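Local coordinates for phosphate-specific transport system accessory protein PhoU homolog (Streptococcus pneumoniae, PDB 2I0M) that probably takes part in regulating phosphate uptake, forms a homodimer and binds zinc ions through acidic side chains, at residues A[83-88]-A[201-206]; A[90-95]-A[194-199]; A[127-132]-A[149-154]; A[134-137]-A[143-146]. All blocks are in the same frame, centred on the assembly; numbering follows the deposited sequence.

Interaction 1. Residues A[83-88]-A[201-206]; sequences IMSSCS and CERLVY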
loop_
_atom_site.group_PDB
_atom_site.type_symbol
_atom_site.label_atom_id
_atom_site.label_comp_id
_atom_site.label_asym_id
_atom_site.label_seq_id
_atom_site.Cartn_x
_atom_site.Cartn_y
_atom_site.Cartn_z
ATOM N N ILE A 83 -15.999 2.217 -2.362
ATOM C CA ILE A 83 -15.593 3.170 -3.388
ATOM C C ILE A 83 -14.535 4.135 -2.814
ATOM O O ILE A 83 -13.493 4.351 -3.432
ATOM C CB ILE A 83 -16.807 3.940 -3.954
ATOM C CG1 ILE A 83 -17.810 2.987 -4.652
ATOM C CG2 ILE A 83 -16.355 5.102 -4.831
ATOM C CD1 ILE A 83 -17.424 2.442 -6.053
ATOM N N MET A 84 -14.784 4.662 -1.615
ATOM C CA MET A 84 -13.859 5.592 -0.955
ATOM C C MET A 84 -12.494 4.965 -0.765
ATOM O O MET A 84 -11.477 5.558 -1.095
ATOM C CB MET A 84 -14.395 6.033 0.400
ATOM C CG MET A 84 -15.533 7.023 0.323
ATOM S SD MET A 84 -15.754 7.944 1.871
ATOM C CE MET A 84 -17.521 8.084 1.930
ATOM N N SER A 85 -12.493 3.738 -0.265
ATOM C CA SER A 85 -11.274 2.991 -0.019
ATOM C C SER A 85 -10.574 2.583 -1.315
ATOM O O SER A 85 -9.364 2.647 -1.405
ATOM C CB SER A 85 -11.609 1.761 0.830
ATOM O OG SER A 85 -10.727 0.686 0.535
ATOM N N SER A 86 -11.339 2.173 -2.320
ATOM C CA SER A 86 -10.766 1.701 -3.562
ATOM C C SER A 86 -10.241 2.832 -4.462
ATOM O O SER A 86 -9.286 2.637 -5.207
ATOM C CB SER A 86 -11.773 0.828 -4.333
ATOM O OG SER A 86 -12.075 -0.375 -3.643
ATOM N N CYS A 87 -10.855 4.009 -4.410
ATOM C CA CYS A 87 -10.393 5.086 -5.297
ATOM C C CYS A 87 -9.009 5.598 -4.848
ATOM O O CYS A 87 -8.155 5.910 -5.671
ATOM C CB CYS A 87 -11.452 6.182 -5.476
ATOM S SG CYS A 87 -11.707 7.209 -4.059
ATOM N N SER A 88 -8.794 5.602 -3.536
ATOM C CA SER A 88 -7.484 5.803 -2.909
ATOM C C SER A 88 -6.379 4.806 -3.317
ATOM O O SER A 88 -5.240 5.204 -3.569
ATOM C CB SER A 88 -7.648 5.782 -1.391
ATOM O OG SER A 88 -6.383 5.807 -0.760
ATOM N N CYS A 201 -9.728 -6.061 -4.586
ATOM C CA CYS A 201 -10.340 -7.389 -4.539
ATOM C C CYS A 201 -10.902 -7.784 -3.170
ATOM O O CYS A 201 -12.028 -8.235 -3.083
ATOM C CB CYS A 201 -9.360 -8.446 -5.070
ATOM S SG CYS A 201 -9.028 -8.322 -6.857
ATOM N N GLU A 202 -10.114 -7.613 -2.107
ATOM C CA GLU A 202 -10.559 -7.896 -0.731
ATOM C C GLU A 202 -11.739 -7.022 -0.302
ATOM O O GLU A 202 -12.650 -7.488 0.362
ATOM C CB GLU A 202 -9.419 -7.711 0.272
ATOM C CG GLU A 202 -8.216 -8.615 0.039
ATOM C CD GLU A 202 -7.150 -8.474 1.124
ATOM O OE1 GLU A 202 -6.781 -9.497 1.727
ATOM O OE2 GLU A 202 -6.674 -7.342 1.368
ATOM N N ARG A 203 -11.697 -5.753 -0.680
ATOM C CA ARG A 203 -12.801 -4.811 -0.474
ATOM C C ARG A 203 -14.087 -5.303 -1.142
ATOM O O ARG A 203 -15.186 -5.120 -0.624
ATOM C CB ARG A 203 -12.414 -3.441 -1.059
ATOM C CG ARG A 203 -13.159 -2.264 -0.486
ATOM C CD ARG A 203 -12.529 -1.748 0.826
ATOM N NE ARG A 203 -13.349 -2.115 1.973
ATOM C CZ ARG A 203 -13.213 -1.639 3.205
ATOM N NH1 ARG A 203 -12.284 -0.737 3.494
ATOM N NH2 ARG A 203 -14.038 -2.073 4.150
ATOM N N LEU A 204 -13.928 -5.918 -2.308
ATOM C CA LEU A 204 -15.043 -6.524 -3.034
ATOM C C LEU A 204 -15.596 -7.736 -2.267
ATOM O O LEU A 204 -16.818 -7.930 -2.203
ATOM C CB LEU A 204 -14.584 -6.910 -4.443
ATOM C CG LEU A 204 -15.428 -6.727 -5.712
ATOM C CD1 LEU A 204 -16.471 -5.616 -5.583
ATOM C CD2 LEU A 204 -14.494 -6.474 -6.927
ATOM N N VAL A 205 -14.716 -8.533 -1.654
ATOM C CA VAL A 205 -15.219 -9.683 -0.888
ATOM C C VAL A 205 -15.974 -9.200 0.356
ATOM O O VAL A 205 -17.034 -9.728 0.670
ATOM C CB VAL A 205 -14.158 -10.837 -0.644
ATOM C CG1 VAL A 205 -12.906 -10.314 -0.035
ATOM C CG2 VAL A 205 -14.724 -11.953 0.253
ATOM N N TYR A 206 -15.438 -8.163 1.010
ATOM C CA TYR A 206 -16.083 -7.472 2.124
ATOM C C TYR A 206 -17.468 -6.929 1.762
ATOM O O TYR A 206 -18.372 -6.895 2.593
ATOM C CB TYR A 206 -15.178 -6.334 2.622
ATOM C CG TYR A 206 -15.907 -5.159 3.226
ATOM C CD1 TYR A 206 -16.174 -5.099 4.602
ATOM C CD2 TYR A 206 -16.322 -4.100 2.425
ATOM C CE1 TYR A 206 -16.851 -3.997 5.161
ATOM C CE2 TYR A 206 -16.992 -3.011 2.956
ATOM C CZ TYR A 206 -17.246 -2.955 4.316
ATOM O OH TYR A 206 -17.919 -1.857 4.810
#

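Interaction 2. Residues A[90-95]-A[194-199]; sequences LERMGD and ADYIAN. With ZN (zinc ion), chain D; ZN (zinc ion), chain B.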
loop_
_atom_site.group_PDB
_atom_site.type_symbol
_atom_site.label_atom_id
_atom_site.label_comp_id
_atom_site.label_asym_id
_atom_site.label_seq_id
_atom_site.Cartn_x
_atom_site.Cartn_y
_atom_site.Cartn_z
ATOM N N LEU A 90 -6.408 3.241 -6.026
ATOM C CA LEU A 90 -6.279 3.538 -7.423
ATOM C C LEU A 90 -5.318 4.722 -7.622
ATOM O O LEU A 90 -4.431 4.644 -8.467
ATOM C CB LEU A 90 -7.670 3.814 -8.001
ATOM C CG LEU A 90 -8.280 3.153 -9.236
ATOM C CD1 LEU A 90 -8.099 1.608 -9.346
ATOM C CD2 LEU A 90 -9.756 3.536 -9.263
ATOM N N GLU A 91 -5.441 5.795 -6.837
ATOM C CA GLU A 91 -4.431 6.860 -6.966
ATOM C C GLU A 91 -3.022 6.465 -6.536
ATOM O O GLU A 91 -2.047 7.034 -7.022
ATOM C CB GLU A 91 -4.914 8.301 -6.590
ATOM C CG GLU A 91 -4.482 9.048 -5.351
ATOM C CD GLU A 91 -2.997 9.043 -5.011
ATOM O OE1 GLU A 91 -2.582 8.077 -4.334
ATOM O OE2 GLU A 91 -2.265 10.019 -5.338
ATOM N N ARG A 92 -2.912 5.457 -5.669
ATOM C CA ARG A 92 -1.588 4.937 -5.302
ATOM C C ARG A 92 -1.038 4.068 -6.435
ATOM O O ARG A 92 0.144 4.143 -6.761
ATOM C CB ARG A 92 -1.613 4.238 -3.945
ATOM C CG ARG A 92 -1.882 5.234 -2.813
ATOM C CD ARG A 92 -2.075 4.563 -1.496
ATOM N NE ARG A 92 -2.484 5.499 -0.450
ATOM C CZ ARG A 92 -2.815 5.129 0.787
ATOM N NH1 ARG A 92 -2.782 3.835 1.126
ATOM N NH2 ARG A 92 -3.166 6.049 1.691
ATOM N N MET A 93 -1.911 3.280 -7.052
ATOM C CA MET A 93 -1.580 2.584 -8.316
ATOM C C MET A 93 -1.021 3.562 -9.361
ATOM O O MET A 93 0.100 3.385 -9.845
ATOM C CB MET A 93 -2.796 1.822 -8.833
ATOM C CG MET A 93 -3.136 0.627 -7.908
ATOM S SD MET A 93 -4.727 -0.160 -8.188
ATOM C CE MET A 93 -4.438 -0.669 -9.854
ATOM N N GLY A 94 -1.795 4.607 -9.661
ATOM C CA GLY A 94 -1.345 5.763 -10.448
ATOM C C GLY A 94 0.033 6.331 -10.116
ATOM O O GLY A 94 0.844 6.525 -11.005
ATOM N N ASP A 95 0.307 6.609 -8.845
ATOM C CA ASP A 95 1.634 7.121 -8.430
ATOM C C ASP A 95 2.787 6.165 -8.806
ATOM O O ASP A 95 3.877 6.603 -9.142
ATOM C CB ASP A 95 1.686 7.321 -6.921
ATOM C CG ASP A 95 0.749 8.415 -6.412
ATOM O OD1 ASP A 95 0.374 9.385 -7.137
ATOM O OD2 ASP A 95 0.426 8.309 -5.210
ATOM N N ALA A 194 0.225 -4.140 -8.240
ATOM C CA ALA A 194 -0.526 -5.389 -8.176
ATOM C C ALA A 194 -1.061 -5.696 -6.775
ATOM O O ALA A 194 -2.146 -6.247 -6.625
ATOM C CB ALA A 194 0.319 -6.546 -8.708
ATOM N N ASP A 195 -0.302 -5.329 -5.755
ATOM C CA ASP A 195 -0.759 -5.431 -4.386
ATOM C C ASP A 195 -2.029 -4.605 -4.135
ATOM O O ASP A 195 -2.970 -5.100 -3.512
ATOM C CB ASP A 195 0.350 -4.988 -3.431
ATOM C CG ASP A 195 1.254 -6.124 -3.006
ATOM O OD1 ASP A 195 0.865 -7.306 -3.168
ATOM O OD2 ASP A 195 2.365 -5.836 -2.476
ATOM N N TYR A 196 -2.056 -3.351 -4.594
ATOM C CA TYR A 196 -3.286 -2.539 -4.476
ATOM C C TYR A 196 -4.515 -3.138 -5.178
ATOM O O TYR A 196 -5.626 -3.055 -4.657
ATOM C CB TYR A 196 -3.075 -1.087 -4.923
ATOM C CG TYR A 196 -2.238 -0.285 -3.960
ATOM C CD1 TYR A 196 -2.686 -0.025 -2.659
ATOM C CD2 TYR A 196 -0.982 0.208 -4.334
ATOM C CE1 TYR A 196 -1.904 0.715 -1.741
ATOM C CE2 TYR A 196 -0.199 0.942 -3.425
ATOM C CZ TYR A 196 -0.677 1.193 -2.150
ATOM O OH TYR A 196 0.090 1.914 -1.264
ATOM N N ILE A 197 -4.315 -3.727 -6.356
ATOM C CA ILE A 197 -5.380 -4.476 -7.050
ATOM C C ILE A 197 -5.961 -5.560 -6.138
ATOM O O ILE A 197 -7.190 -5.722 -6.062
ATOM C CB ILE A 197 -4.871 -5.113 -8.371
ATOM C CG1 ILE A 197 -4.482 -4.009 -9.368
ATOM C CG2 ILE A 197 -5.917 -6.041 -8.975
ATOM C CD1 ILE A 197 -3.691 -4.494 -10.570
ATOM N N ALA A 198 -5.074 -6.293 -5.456
ATOM C CA ALA A 198 -5.456 -7.345 -4.530
ATOM C C ALA A 198 -6.248 -6.765 -3.346
ATOM O O ALA A 198 -7.253 -7.328 -2.938
ATOM C CB ALA A 198 -4.198 -8.089 -4.027
ATOM N N ASN A 199 -5.772 -5.653 -2.797
ATOM C CA ASN A 199 -6.518 -4.857 -1.849
ATOM C C ASN A 199 -7.930 -4.463 -2.330
ATOM O O ASN A 199 -8.865 -4.498 -1.543
ATOM C CB ASN A 199 -5.715 -3.614 -1.439
ATOM C CG ASN A 199 -4.553 -3.936 -0.484
ATOM O OD1 ASN A 199 -3.529 -3.229 -0.464
ATOM N ND2 ASN A 199 -4.709 -4.989 0.310
HETATM ZN ZN ZN D . -0.514 9.580 -3.948
HETATM ZN ZN ZN B . 2.727 -8.598 -4.278
#

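Interaction 3. Residues A[127-132]-A[149-154]; sequences LSMLAD and AQKDEQ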
loop_
_atom_site.group_PDB
_atom_site.type_symbol
_atom_site.label_atom_id
_atom_site.label_comp_id
_atom_site.label_asym_id
_atom_site.label_seq_id
_atom_site.Cartn_x
_atom_site.Cartn_y
_atom_site.Cartn_z
ATOM N N LEU A 127 -1.280 -5.533 -15.825
ATOM C CA LEU A 127 -2.327 -4.898 -16.621
ATOM C C LEU A 127 -3.604 -5.734 -16.673
ATOM O O LEU A 127 -4.692 -5.201 -16.482
ATOM C CB LEU A 127 -1.839 -4.632 -18.036
ATOM C CG LEU A 127 -0.791 -3.532 -18.224
ATOM C CD1 LEU A 127 -0.564 -3.321 -19.734
ATOM C CD2 LEU A 127 -1.233 -2.235 -17.570
ATOM N N SER A 128 -3.480 -7.033 -16.919
ATOM C CA SER A 128 -4.671 -7.829 -17.143
ATOM C C SER A 128 -5.438 -8.032 -15.842
ATOM O O SER A 128 -6.657 -8.115 -15.852
ATOM C CB SER A 128 -4.361 -9.148 -17.853
ATOM O OG SER A 128 -3.851 -10.101 -16.957
ATOM N N MET A 129 -4.716 -8.067 -14.729
ATOM C CA MET A 129 -5.312 -8.079 -13.391
ATOM C C MET A 129 -6.230 -6.873 -13.194
ATOM O O MET A 129 -7.355 -7.035 -12.708
ATOM C CB MET A 129 -4.229 -8.113 -12.305
ATOM C CG MET A 129 -3.693 -9.516 -11.911
ATOM S SD MET A 129 -2.215 -9.426 -10.806
ATOM C CE MET A 129 -3.005 -8.989 -9.269
ATOM N N LEU A 130 -5.775 -5.671 -13.574
ATOM C CA LEU A 130 -6.613 -4.481 -13.434
ATOM C C LEU A 130 -7.798 -4.500 -14.397
ATOM O O LEU A 130 -8.911 -4.141 -14.014
ATOM C CB LEU A 130 -5.805 -3.201 -13.638
ATOM C CG LEU A 130 -6.555 -1.881 -13.451
ATOM C CD1 LEU A 130 -7.217 -1.818 -12.046
ATOM C CD2 LEU A 130 -5.623 -0.696 -13.643
ATOM N N ALA A 131 -7.558 -4.905 -15.641
ATOM C CA ALA A 131 -8.615 -4.970 -16.653
ATOM C C ALA A 131 -9.699 -5.965 -16.236
ATOM O O ALA A 131 -10.894 -5.702 -16.384
ATOM C CB ALA A 131 -8.032 -5.341 -18.005
ATOM N N ASP A 132 -9.270 -7.111 -15.724
ATOM C CA ASP A 132 -10.191 -8.090 -15.130
ATOM C C ASP A 132 -10.990 -7.498 -13.963
ATOM O O ASP A 132 -12.208 -7.611 -13.923
ATOM C CB ASP A 132 -9.438 -9.348 -14.683
ATOM C CG ASP A 132 -8.930 -10.189 -15.868
ATOM O OD1 ASP A 132 -9.298 -9.939 -17.039
ATOM O OD2 ASP A 132 -8.138 -11.119 -15.617
ATOM N N ALA A 149 -7.095 -11.629 -7.227
ATOM C CA ALA A 149 -6.134 -11.435 -6.135
ATOM C C ALA A 149 -5.063 -12.511 -6.132
ATOM O O ALA A 149 -3.900 -12.215 -5.868
ATOM C CB ALA A 149 -6.842 -11.391 -4.768
ATOM N N GLN A 150 -5.467 -13.748 -6.424
ATOM C CA GLN A 150 -4.578 -14.918 -6.419
ATOM C C GLN A 150 -3.415 -14.835 -7.411
ATOM O O GLN A 150 -2.341 -15.381 -7.154
ATOM C CB GLN A 150 -5.385 -16.188 -6.695
ATOM C CG GLN A 150 -6.214 -16.650 -5.513
ATOM C CD GLN A 150 -7.095 -17.845 -5.835
ATOM O OE1 GLN A 150 -7.620 -17.974 -6.951
ATOM N NE2 GLN A 150 -7.268 -18.729 -4.851
ATOM N N LYS A 151 -3.637 -14.161 -8.542
ATOM C CA LYS A 151 -2.579 -13.951 -9.544
ATOM C C LYS A 151 -1.401 -13.102 -9.051
ATOM O O LYS A 151 -0.360 -13.065 -9.693
ATOM C CB LYS A 151 -3.154 -13.364 -10.829
ATOM C CG LYS A 151 -4.072 -14.323 -11.560
ATOM C CD LYS A 151 -4.702 -13.652 -12.774
ATOM C CE LYS A 151 -5.573 -14.639 -13.539
ATOM N NZ LYS A 151 -5.713 -14.207 -14.950
ATOM N N ASP A 152 -1.576 -12.435 -7.912
ATOM C CA ASP A 152 -0.497 -11.677 -7.275
ATOM C C ASP A 152 0.662 -12.559 -6.811
ATOM O O ASP A 152 1.806 -12.103 -6.807
ATOM C CB ASP A 152 -1.032 -10.837 -6.111
ATOM C CG ASP A 152 -0.047 -9.775 -5.650
ATOM O OD1 ASP A 152 0.424 -8.966 -6.471
ATOM O OD2 ASP A 152 0.252 -9.753 -4.443
ATOM N N GLU A 153 0.373 -13.807 -6.421
ATOM C CA GLU A 153 1.421 -14.809 -6.168
ATOM C C GLU A 153 2.445 -14.814 -7.304
ATOM O O GLU A 153 3.642 -14.747 -7.056
ATOM C CB GLU A 153 0.837 -16.227 -5.969
ATOM C CG GLU A 153 1.750 -17.178 -5.148
ATOM C CD GLU A 153 1.316 -18.665 -5.162
ATOM O OE1 GLU A 153 0.183 -18.991 -5.590
ATOM O OE2 GLU A 153 2.119 -19.526 -4.733
ATOM N N GLN A 154 1.964 -14.858 -8.547
ATOM C CA GLN A 154 2.843 -14.857 -9.724
ATOM C C GLN A 154 3.682 -13.580 -9.874
ATOM O O GLN A 154 4.865 -13.648 -10.238
ATOM C CB GLN A 154 2.053 -15.125 -11.008
ATOM C CG GLN A 154 1.700 -16.580 -11.221
ATOM C CD GLN A 154 0.294 -16.920 -10.754
ATOM O OE1 GLN A 154 0.107 -17.503 -9.676
ATOM N NE2 GLN A 154 -0.710 -16.563 -11.570
#

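Interaction 4. Residues A[134-137]-A[143-146]; sequences LVAF and SKAI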
loop_
_atom_site.group_PDB
_atom_site.type_symbol
_atom_site.label_atom_id
_atom_site.label_comp_id
_atom_site.label_asym_id
_atom_site.label_seq_id
_atom_site.Cartn_x
_atom_site.Cartn_y
_atom_site.Cartn_z
ATOM N N LEU A 134 -11.713 -4.324 -13.291
ATOM C CA LEU A 134 -12.688 -3.354 -13.807
ATOM C C LEU A 134 -13.953 -3.972 -14.401
ATOM O O LEU A 134 -15.035 -3.426 -14.220
ATOM C CB LEU A 134 -12.039 -2.361 -14.786
ATOM C CG LEU A 134 -10.888 -1.562 -14.161
ATOM C CD1 LEU A 134 -10.449 -0.464 -15.106
ATOM C CD2 LEU A 134 -11.239 -0.969 -12.793
ATOM N N VAL A 135 -13.821 -5.094 -15.103
ATOM C CA VAL A 135 -14.989 -5.856 -15.583
ATOM C C VAL A 135 -15.716 -6.549 -14.406
ATOM O O VAL A 135 -16.947 -6.526 -14.332
ATOM C CB VAL A 135 -14.591 -6.919 -16.645
ATOM C CG1 VAL A 135 -15.789 -7.764 -17.066
ATOM C CG2 VAL A 135 -13.944 -6.259 -17.869
ATOM N N ALA A 136 -14.950 -7.165 -13.504
ATOM C CA ALA A 136 -15.514 -7.887 -12.359
ATOM C C ALA A 136 -16.223 -6.988 -11.331
ATOM O O ALA A 136 -17.184 -7.408 -10.710
ATOM C CB ALA A 136 -14.430 -8.708 -11.665
ATOM N N PHE A 137 -15.750 -5.755 -11.157
ATOM C CA PHE A 137 -16.200 -4.906 -10.049
ATOM C C PHE A 137 -17.729 -4.635 -10.019
ATOM O O PHE A 137 -18.347 -4.808 -8.971
ATOM C CB PHE A 137 -15.371 -3.612 -9.990
ATOM C CG PHE A 137 -15.517 -2.857 -8.715
ATOM C CD1 PHE A 137 -14.490 -2.858 -7.771
ATOM C CD2 PHE A 137 -16.674 -2.111 -8.447
ATOM C CE1 PHE A 137 -14.620 -2.151 -6.552
ATOM C CE2 PHE A 137 -16.816 -1.408 -7.219
ATOM C CZ PHE A 137 -15.781 -1.430 -6.282
ATOM N N SER A 143 -16.039 -14.101 -5.817
ATOM C CA SER A 143 -15.194 -15.136 -6.427
ATOM C C SER A 143 -14.325 -14.679 -7.588
ATOM O O SER A 143 -13.179 -15.101 -7.698
ATOM C CB SER A 143 -16.040 -16.320 -6.857
ATOM O OG SER A 143 -16.862 -16.694 -5.777
ATOM N N LYS A 144 -14.855 -13.825 -8.450
ATOM C CA LYS A 144 -14.011 -13.239 -9.483
ATOM C C LYS A 144 -12.922 -12.356 -8.835
ATOM O O LYS A 144 -11.763 -12.421 -9.237
ATOM C CB LYS A 144 -14.824 -12.489 -10.563
ATOM C CG LYS A 144 -16.091 -13.221 -11.037
ATOM C CD LYS A 144 -16.372 -13.056 -12.546
ATOM C CE LYS A 144 -16.485 -11.580 -12.950
ATOM N NZ LYS A 144 -16.304 -11.364 -14.435
ATOM N N ALA A 145 -13.283 -11.581 -7.808
ATOM C CA ALA A 145 -12.299 -10.797 -7.045
ATOM C C ALA A 145 -11.180 -11.676 -6.502
ATOM O O ALA A 145 -10.010 -11.383 -6.708
ATOM C CB ALA A 145 -12.967 -10.024 -5.908
ATOM N N ILE A 146 -11.559 -12.758 -5.819
ATOM C CA ILE A 146 -10.618 -13.697 -5.202
ATOM C C ILE A 146 -9.667 -14.338 -6.224
ATOM O O ILE A 146 -8.455 -14.416 -5.976
ATOM C CB ILE A 146 -11.363 -14.787 -4.398
ATOM C CG1 ILE A 146 -12.020 -14.172 -3.157
ATOM C CG2 ILE A 146 -10.422 -15.938 -4.019
ATOM C CD1 ILE A 146 -13.004 -15.085 -2.449
#

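Interaction 1. Residues A[83-88]-A[201-206]
Arg203, on helix 177-209, reaches across to Ser85 and Ser86 on helix 74-105; on the 201-206 side the contact is made by this one long side chain. The two helices are antiparallel neighbours in an all-helical subunit, and they meet here beside the dimer interface. Starting at the root, Arg203 CB comes to 4.0 Å from Ser86 OG, and CG approaches the same oxygen a little more closely, at 3.8 Å. Ser86 OG is directed back along its own helix, beside the backbone N (chi1 -65°), where it is hydrogen-bonded to Ser82 O. CD is the atom nearest to Ser85, 3.0 Å from its OG. The chain bends at chi2 (84°) and again at chi3 (-106°), and these two turns swing the guanidinium past Ser85 instead of running it straight at helix 74-105. Ser85 OG therefore lies at the guanidinium edge, near its plane, with NH1 3.6 Å away. On its own helix, Arg203 NH2 sits 3.2 Å above the plane of the Tyr206 ring, over the ring centre. Chemically, the two halves of Arg203 do different work: its methylenes lie against the two serines of helix 74-105, while its charged end forms a salt bridge through NH1 with Glu60 of the second subunit, consistent with a part in holding the dimer together.

Interaction 2. Residues A[90-95]-A[194-199]
Tyr196 lies against Arg92 and Met93, and Ile197 extends the same interface with a second touch on Met93. Arg92 CB sits over one face of the Tyr196 ring, 3.9 Å from the centroid and 24° off the normal, a CH-pi contact displaced toward the rim. From there the arginine runs extended, nearly perpendicular to the tyrosine, bringing CD to 3.4 Å from Tyr196 OH. Met93 and Tyr196 lie alongside, heading opposite ways, with Met93 CG 3.4 Å from Tyr196 CB. The bend at chi3 (61°) turns the methyl toward the other helix, and CE meets Ile197 CG1 at 3.4 Å.

In the next shell, the polar ends are held from elsewhere: Arg92 NH1 forms a salt bridge with Asp89 of the second subunit, and Tyr196 OH is hydrogen-bonded to Arg192. Zinc ions lie on the outer flanks. Glu91 chelates one through both carboxylate oxygens, Asp95 OD2 joins at 2.0 Å, and Asp214 of the second subunit also binds this ion. Asp195 OD1 binds another zinc ion at 2.5 Å, in the site it shares with Asp152, Asp156 and Glu191.

This is antiparallel helix packing in the helical core: the local axes of helices 74-105 and 177-209 are 9.2 Å apart at 171°. Helix 5-35 packs on Leu90 and Met93, helix 117-136 on Met93 and Ile197, and the second subunit borders the Arg92-Tyr196 side.

Interaction 3. Residues A[127-132]-A[149-154]
Met129 supplies the apolar part of this contact, lying against Lys151 and Asp152 at the break between two consecutive helices, 142-150 and 152-168, beside a zinc site. Its CG is 4.0 Å from Lys151 CB, and its sulfur stands at a similar distance from the same carbon. The methionine and lysine chains lie alongside one another with their ends pointing opposite ways. A bend at chi3 (76°) directs the methyl to the start of the next residue: CE lies 4.0 Å from Asp152 N and 4.2 Å from Asp152 CB.

The ionic part lies about one helical turn further along helix 117-136. Lys151 is extended beyond CG, and this carries NZ to 4.0 Å from Asp132 OD2, a long salt bridge in which the lysine meets the aspartate side chain nearly perpendicular.

Asp152 also belongs to the zinc site that includes Asp156, Glu191 and Asp195. Its CG is anti to the backbone N (chi1 -165°), which places its side chain about 3 Å from the zinc ion at the nearest atoms. Ala194 of helix 177-209 touches this aspartate too.

Met129 thus brings only methylene, sulfur and methyl to the root of a zinc-site aspartate, approaching its backbone N and CB, and the charge pairing lies at the more exposed Lys151 and Asp132.

Interaction 4. Residues A[134-137]-A[143-146]
Ala136 CB packs against the folded side chain of Lys144, near the turn that joins helix 117-136 to helix 142-150. The lysine conformation explains the fit. CG leaves beside the backbone N, with chi1 at -43°, and the chain then bends at chi2 (-143°) and chi3 (-57°) before straightening toward NZ. Because of these bends, two separate methylenes meet the same methyl: CE lies 3.8 Å from Ala136 CB, while Lys144 CB is 4.0 Å from it. CE also comes to 3.9 Å from Ala136 CA, so the bent chain lies along Ala136.

The two segments belong to consecutive helices joined by a short loop, and both lie within the second PhoU domain of the sequence; the CA atoms of Ala136 and Lys144 are 6.3 Å apart. Phe137 points away from residues 143-146 and packs on Ile200 and Leu204 of helix 177-209, its ring also meeting that of Phe16 on helix 5-35. Ala145 likewise packs against helix 177-209, touching Cys201 and Leu204. At the more exposed margin, the lysine ends beside Val135, with NZ 4.5 Å from its CG1 and 4.1 Å from Ala136 CA.

Interactions 1 and 2 are successive stations on one helix pair, 74-105 with 177-209, their centres 11 Å apart, and both touch the second subunit. Interactions 3 and 4 similarly follow each other along helix 117-136, with centres 10 Å apart. The two sets also touch. Met93 CE of helix 74-105 is 3.7 Å from Leu130 CD1 of helix 117-136, joining interactions 2 and 3, and Leu204 CD2 of helix 177-209 is 3.7 Å from Phe137 CD1, just past helix 117-136, joining 1 and 4. Zinc gives 2 and 3 a closer tie: Asp195 OD1 and Asp152 OD2 approach to 2.8 Å within one metal site. Interactions 2 and 4 do not touch.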